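Local structure of carbohydrate kinase, FGGY (Rhodospirillum rubrum, 3IFR) at residues Pro282-Asp287 / Ala392-Ile397; Gly259-Lys264 / Ile271-Ala276. The protein probably phosphorylates D-xylulose with ATP, as a member of the FGGY family of carbohydrate kinases. All blocks are in the same frame, centred on the assembly; numbering follows the deposited sequence.

Contact 1: Pro282-Asp287 / Ala392-Ile397; sequences PRLYLD and AVLDDI
Arg-283 lays its side chain across Val-393, near the C-terminal end of helix 372-397. Its CB starts the contact, 3.9 Å from Val-393 CG1. CG is anti to the carbonyl carbon (chi1 -64°), and Arg-283 CD comes 3.7 Å from Val-393 CG1. The chain then bends at chi3 (-87°), and the guanidinium sets one face over Val-393 CG1, which stands 3.5 Å above the plane, offset toward the rim. NE makes a salt bridge to Asp-281, just before the loop segment. Arg-283 NH2 has Asp-396 OD2 3.7 Å away, near the guanidinium plane, a long salt bridge in which the guanidinium and carboxylate planes are 55° apart. Arginine suits this exposed margin because its aliphatic part can lie on the helix while its charge meets acids at the surface. The loop joins strands 269-273 and 298-301 of the C-terminal sheet, in the actin-like ATPase fold of FGGY kinases, and here it packs on a helix covering that sheet. Leu-284, the next residue, is buried: its CD1 meets Val-393 CG1 at 3.6 Å and also touches Leu-394 CD1 and Ile-397 CD1. An alanine in place of Val-393 would probably open a gap beside Leu-284 CD1, at the position CG1 fills, and leave this face of the guanidinium without the methyl that lies over it.

Contact 2: Gly259-Lys264 / Ile271-Ala276; sequences GDVLLK and IIVASA
Val-261 and Val-273 stand side by side and point the same way, as expected of a directly facing antiparallel pair. CG1 of Val-261 is 3.8 Å from CG2 of Val-273, and that same CG2 lies close to the other methyl of Val-261 as well. This is a non-hydrogen-bonded pair, with Val-261 CA and Val-273 CA 4.4 Å apart, and two beta-branched valines fill the short distance with compact methyls. On the same face, Leu-263 and Ile-271 form a second such pair, again side by side. Ile-271 holds CG1 anti to the backbone N (chi1 174°), and this CG1 meets Leu-263 CD1 at 3.8 Å; diagonally, it also approaches Val-261 CG1 at 3.9 Å. Helix 372-397 packs on this face through Phe-387, His-390 and Leu-394, so branched apolar residues suit it.

Leu-262 and Ile-272 turn to the other face and touch less intimately, their CB atoms 4.5 Å apart. There Ile-272 packs against helix 245-252. Their backbones bond in both directions: Leu-262 N reaches Ile-272 O at 2.8 Å, nearly straight, while Ile-272 N reaches Leu-262 O at 3.2 Å, on a lone pair. Ala-274 N bonds to Asp-260 O, and Gly-259 N to Ala-274 O at 2.7 Å. Gly-259 has a positive phi (104°), at which a side chain would press on the preceding carbonyl oxygen. Asp-260 OD2 makes a salt bridge to Arg-403 and accepts hydrogen bonds from the backbone N atoms of Thr-256 and Arg-257, so an acid suits this buried place. The strands run 166° apart in direction: this is a beta hairpin, whose strands 260-265 and 269-273 lie side by side between strands 403-407 and 298-301 of the mixed C-terminal sheet.

Contact 2 is core throughout, all its touching residues buried, whereas contact 1 passes from a buried leucine to an exposed arginine and aspartate. They belong to adjoining layers of the C-terminal domain: 259-264 / 271-276 lies in the sheet, and 392-397 on the helix packed against one of its faces. With their centres about 11 Å apart, the contacts are joined directly by Leu-394, its CD2 3.5 Å from Ile-271 CD1 and its CG 3.7 Å from Val-273 CG2. The chemistry follows the place. Neighbouring strands are joined by backbone hydrogen bonds as well as by apolar side chains, while segments 282-287 and 392-397 touch through side chains alone, with charge confined to the outer margin.

Contact 1: Pro282-Asp287 / Ala392-Ile397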
loop_
_atom_site.group_PDB
_atom_site.type_symbol
_atom_site.label_atom_id
_atom_site.label_comp_id
_atom_site.label_asym_id
_atom_site.label_seq_id
_atom_site.Cartn_x
_atom_site.Cartn_y
_atom_site.Cartn_z
ATOM N N PRO A 282 -9.048 -13.501 -7.504
ATOM C CA PRO A 282 -8.301 -14.332 -6.557
ATOM C C PRO A 282 -6.862 -13.901 -6.453
ATOM O O PRO A 282 -6.145 -14.322 -5.552
ATOM C CB PRO A 282 -8.344 -15.716 -7.218
ATOM C CG PRO A 282 -9.633 -15.721 -7.977
ATOM C CD PRO A 282 -9.866 -14.313 -8.432
ATOM N N ARG A 283 -6.429 -13.074 -7.384
ATOM C CA ARG A 283 -4.998 -12.893 -7.603
ATOM C C ARG A 283 -4.512 -11.524 -7.115
ATOM O O ARG A 283 -3.324 -11.333 -6.843
ATOM C CB ARG A 283 -4.698 -13.110 -9.102
ATOM C CG ARG A 283 -4.994 -14.538 -9.579
ATOM C CD ARG A 283 -4.980 -14.716 -11.108
ATOM N NE ARG A 283 -6.288 -14.429 -11.684
ATOM C CZ ARG A 283 -6.561 -14.393 -12.991
ATOM N NH1 ARG A 283 -7.793 -14.122 -13.393
ATOM N NH2 ARG A 283 -5.621 -14.625 -13.905
ATOM N N LEU A 284 -5.464 -10.606 -6.966
ATOM C CA LEU A 284 -5.216 -9.170 -6.855
ATOM C C LEU A 284 -6.296 -8.621 -5.940
ATOM O O LEU A 284 -7.451 -9.052 -6.035
ATOM C CB LEU A 284 -5.389 -8.529 -8.228
ATOM C CG LEU A 284 -4.268 -8.847 -9.217
ATOM C CD1 LEU A 284 -4.608 -8.321 -10.600
ATOM C CD2 LEU A 284 -2.938 -8.269 -8.740
ATOM N N TYR A 285 -5.956 -7.694 -5.052
ATOM C CA TYR A 285 -6.964 -7.132 -4.144
ATOM C C TYR A 285 -7.572 -5.844 -4.707
ATOM O O TYR A 285 -6.928 -5.121 -5.439
ATOM C CB TYR A 285 -6.346 -6.820 -2.778
ATOM C CG TYR A 285 -5.032 -7.549 -2.486
ATOM C CD1 TYR A 285 -5.025 -8.885 -2.084
ATOM C CD2 TYR A 285 -3.792 -6.893 -2.596
ATOM C CE1 TYR A 285 -3.820 -9.558 -1.810
ATOM C CE2 TYR A 285 -2.588 -7.555 -2.317
ATOM C CZ TYR A 285 -2.613 -8.887 -1.935
ATOM O OH TYR A 285 -1.436 -9.559 -1.670
ATOM N N LEU A 286 -8.792 -5.531 -4.316
ATOM C CA LEU A 286 -9.416 -4.336 -4.796
ATOM C C LEU A 286 -9.544 -3.205 -3.753
ATOM O O LEU A 286 -9.659 -3.450 -2.544
ATOM C CB LEU A 286 -10.760 -4.708 -5.407
ATOM C CG LEU A 286 -11.558 -3.730 -6.252
ATOM C CD1 LEU A 286 -10.845 -3.238 -7.551
ATOM C CD2 LEU A 286 -12.888 -4.386 -6.571
ATOM N N ASP A 287 -9.512 -1.962 -4.250
ATOM C CA ASP A 287 -9.746 -0.756 -3.447
ATOM C C ASP A 287 -10.484 0.214 -4.344
ATOM O O ASP A 287 -10.446 0.066 -5.563
ATOM C CB ASP A 287 -8.433 -0.089 -3.033
ATOM C CG ASP A 287 -7.805 -0.705 -1.789
ATOM O OD1 ASP A 287 -7.019 -1.683 -1.882
ATOM O OD2 ASP A 287 -8.033 -0.150 -0.702
ATOM N N ALA A 392 0.108 -9.163 -16.554
ATOM C CA ALA A 392 -0.639 -10.081 -17.393
ATOM C C ALA A 392 -1.969 -10.362 -16.700
ATOM O O ALA A 392 -3.034 -10.427 -17.324
ATOM C CB ALA A 392 0.167 -11.406 -17.629
ATOM N N VAL A 393 -1.918 -10.541 -15.391
ATOM C CA VAL A 393 -3.167 -10.766 -14.694
ATOM C C VAL A 393 -4.071 -9.554 -14.808
ATOM O O VAL A 393 -5.245 -9.723 -15.108
ATOM C CB VAL A 393 -2.974 -11.291 -13.259
ATOM C CG1 VAL A 393 -4.292 -11.337 -12.502
ATOM C CG2 VAL A 393 -2.375 -12.680 -13.334
ATOM N N LEU A 394 -3.539 -8.350 -14.587
ATOM C CA LEU A 394 -4.353 -7.140 -14.712
ATOM C C LEU A 394 -5.065 -7.119 -16.075
ATOM O O LEU A 394 -6.290 -6.951 -16.181
ATOM C CB LEU A 394 -3.480 -5.882 -14.599
ATOM C CG LEU A 394 -3.111 -5.198 -13.268
ATOM C CD1 LEU A 394 -4.088 -5.534 -12.133
ATOM C CD2 LEU A 394 -1.664 -5.455 -12.849
ATOM N N ASP A 395 -4.258 -7.321 -17.111
ATOM C CA ASP A 395 -4.730 -7.440 -18.465
ATOM C C ASP A 395 -5.871 -8.451 -18.596
ATOM O O ASP A 395 -6.911 -8.145 -19.170
ATOM C CB ASP A 395 -3.574 -7.847 -19.369
ATOM C CG ASP A 395 -3.585 -7.104 -20.692
ATOM O OD1 ASP A 395 -4.673 -6.919 -21.263
ATOM O OD2 ASP A 395 -2.498 -6.671 -21.144
ATOM N N ASP A 396 -5.659 -9.654 -18.076
ATOM C CA ASP A 396 -6.662 -10.693 -18.135
ATOM C C ASP A 396 -7.990 -10.260 -17.540
ATOM O O ASP A 396 -9.066 -10.616 -18.064
ATOM C CB ASP A 396 -6.231 -11.884 -17.318
ATOM C CG ASP A 396 -5.358 -12.818 -18.076
ATOM O OD1 ASP A 396 -4.931 -12.462 -19.198
ATOM O OD2 ASP A 396 -5.079 -13.911 -17.517
ATOM N N ILE A 397 -7.923 -9.547 -16.419
ATOM C CA ILE A 397 -9.160 -9.216 -15.719
ATOM C C ILE A 397 -9.872 -8.073 -16.422
ATOM O O ILE A 397 -11.037 -7.795 -16.157
ATOM C CB ILE A 397 -8.966 -8.790 -14.261
ATOM C CG1 ILE A 397 -8.035 -9.710 -13.504
ATOM C CG2 ILE A 397 -10.297 -8.760 -13.556
ATOM C CD1 ILE A 397 -7.512 -9.014 -12.204
#

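Contact 2: Gly259-Lys264 / Ile271-Ala276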
loop_
_atom_site.group_PDB
_atom_site.type_symbol
_atom_site.label_atom_id
_atom_site.label_comp_id
_atom_site.label_asym_id
_atom_site.label_seq_id
_atom_site.Cartn_x
_atom_site.Cartn_y
_atom_site.Cartn_z
ATOM N N GLY A 259 -5.752 2.618 -16.587
ATOM C CA GLY A 259 -4.672 2.040 -17.371
ATOM C C GLY A 259 -3.300 2.423 -16.860
ATOM O O GLY A 259 -2.325 1.820 -17.260
ATOM N N ASP A 260 -3.241 3.427 -15.990
ATOM C CA ASP A 260 -2.019 3.836 -15.316
ATOM C C ASP A 260 -1.593 2.773 -14.329
ATOM O O ASP A 260 -2.414 2.291 -13.574
ATOM C CB ASP A 260 -2.250 5.125 -14.517
ATOM C CG ASP A 260 -2.412 6.335 -15.403
ATOM O OD1 ASP A 260 -2.173 6.168 -16.610
ATOM O OD2 ASP A 260 -2.749 7.442 -14.900
ATOM N N VAL A 261 -0.301 2.457 -14.294
ATOM C CA VAL A 261 0.216 1.438 -13.399
ATOM C C VAL A 261 1.447 1.935 -12.658
ATOM O O VAL A 261 2.381 2.447 -13.265
ATOM C CB VAL A 261 0.612 0.158 -14.176
ATOM C CG1 VAL A 261 1.090 -0.906 -13.238
ATOM C CG2 VAL A 261 -0.546 -0.346 -15.046
ATOM N N LEU A 262 1.457 1.771 -11.344
ATOM C CA LEU A 262 2.630 2.068 -10.551
ATOM C C LEU A 262 3.324 0.769 -10.180
ATOM O O LEU A 262 2.696 -0.233 -9.795
ATOM C CB LEU A 262 2.258 2.870 -9.287
ATOM C CG LEU A 262 3.481 3.090 -8.387
ATOM C CD1 LEU A 262 4.441 4.063 -9.083
ATOM C CD2 LEU A 262 3.131 3.592 -7.022
ATOM N N LEU A 263 4.637 0.780 -10.293
ATOM C CA LEU A 263 5.428 -0.353 -9.882
ATOM C C LEU A 263 6.361 0.137 -8.805
ATOM O O LEU A 263 7.251 0.943 -9.082
ATOM C CB LEU A 263 6.259 -0.828 -11.051
ATOM C CG LEU A 263 5.777 -1.882 -12.027
ATOM C CD1 LEU A 263 4.251 -2.063 -12.079
ATOM C CD2 LEU A 263 6.380 -1.476 -13.329
ATOM N N LYS A 264 6.197 -0.397 -7.601
ATOM C CA LYS A 264 6.836 0.132 -6.403
ATOM C C LYS A 264 7.935 -0.818 -6.005
ATOM O O LYS A 264 7.660 -1.920 -5.521
ATOM C CB LYS A 264 5.799 0.198 -5.278
ATOM C CG LYS A 264 6.007 1.300 -4.267
ATOM C CD LYS A 264 4.683 1.673 -3.575
ATOM C CE LYS A 264 4.903 2.726 -2.477
ATOM N NZ LYS A 264 6.120 2.416 -1.668
ATOM N N ILE A 271 2.012 -3.339 -6.760
ATOM C CA ILE A 271 1.589 -2.887 -8.060
ATOM C C ILE A 271 0.179 -2.350 -7.922
ATOM O O ILE A 271 -0.677 -3.007 -7.352
ATOM C CB ILE A 271 1.727 -4.027 -9.088
ATOM C CG1 ILE A 271 1.145 -3.627 -10.442
ATOM C CG2 ILE A 271 1.105 -5.334 -8.555
ATOM C CD1 ILE A 271 1.430 -4.695 -11.486
ATOM N N ILE A 272 -0.040 -1.127 -8.393
ATOM C CA ILE A 272 -1.279 -0.413 -8.136
ATOM C C ILE A 272 -1.672 0.116 -9.502
ATOM O O ILE A 272 -0.818 0.588 -10.254
ATOM C CB ILE A 272 -1.066 0.771 -7.153
ATOM C CG1 ILE A 272 -0.118 0.369 -6.012
ATOM C CG2 ILE A 272 -2.384 1.284 -6.620
ATOM C CD1 ILE A 272 -0.166 1.293 -4.736
ATOM N N VAL A 273 -2.949 0.003 -9.844
ATOM C CA VAL A 273 -3.396 0.318 -11.187
ATOM C C VAL A 273 -4.682 1.087 -11.071
ATOM O O VAL A 273 -5.501 0.756 -10.237
ATOM C CB VAL A 273 -3.707 -0.983 -11.908
ATOM C CG1 VAL A 273 -4.291 -0.725 -13.249
ATOM C CG2 VAL A 273 -2.431 -1.807 -12.000
ATOM N N ALA A 274 -4.864 2.127 -11.872
ATOM C CA ALA A 274 -6.164 2.785 -11.919
ATOM C C ALA A 274 -6.993 2.130 -13.031
ATOM O O ALA A 274 -6.458 1.801 -14.085
ATOM C CB ALA A 274 -5.987 4.281 -12.162
ATOM N N SER A 275 -8.282 1.921 -12.796
ATOM C CA SER A 275 -9.126 1.197 -13.742
ATOM C C SER A 275 -10.552 1.656 -13.592
ATOM O O SER A 275 -10.976 1.986 -12.474
ATOM C CB SER A 275 -9.059 -0.315 -13.472
ATOM O OG SER A 275 -10.209 -0.970 -13.962
ATOM N N ALA A 276 -11.295 1.706 -14.700
ATOM C CA ALA A 276 -12.730 1.976 -14.607
ATOM C C ALA A 276 -13.496 0.703 -14.258
ATOM O O ALA A 276 -14.694 0.744 -14.009
ATOM C CB ALA A 276 -13.243 2.531 -15.864
#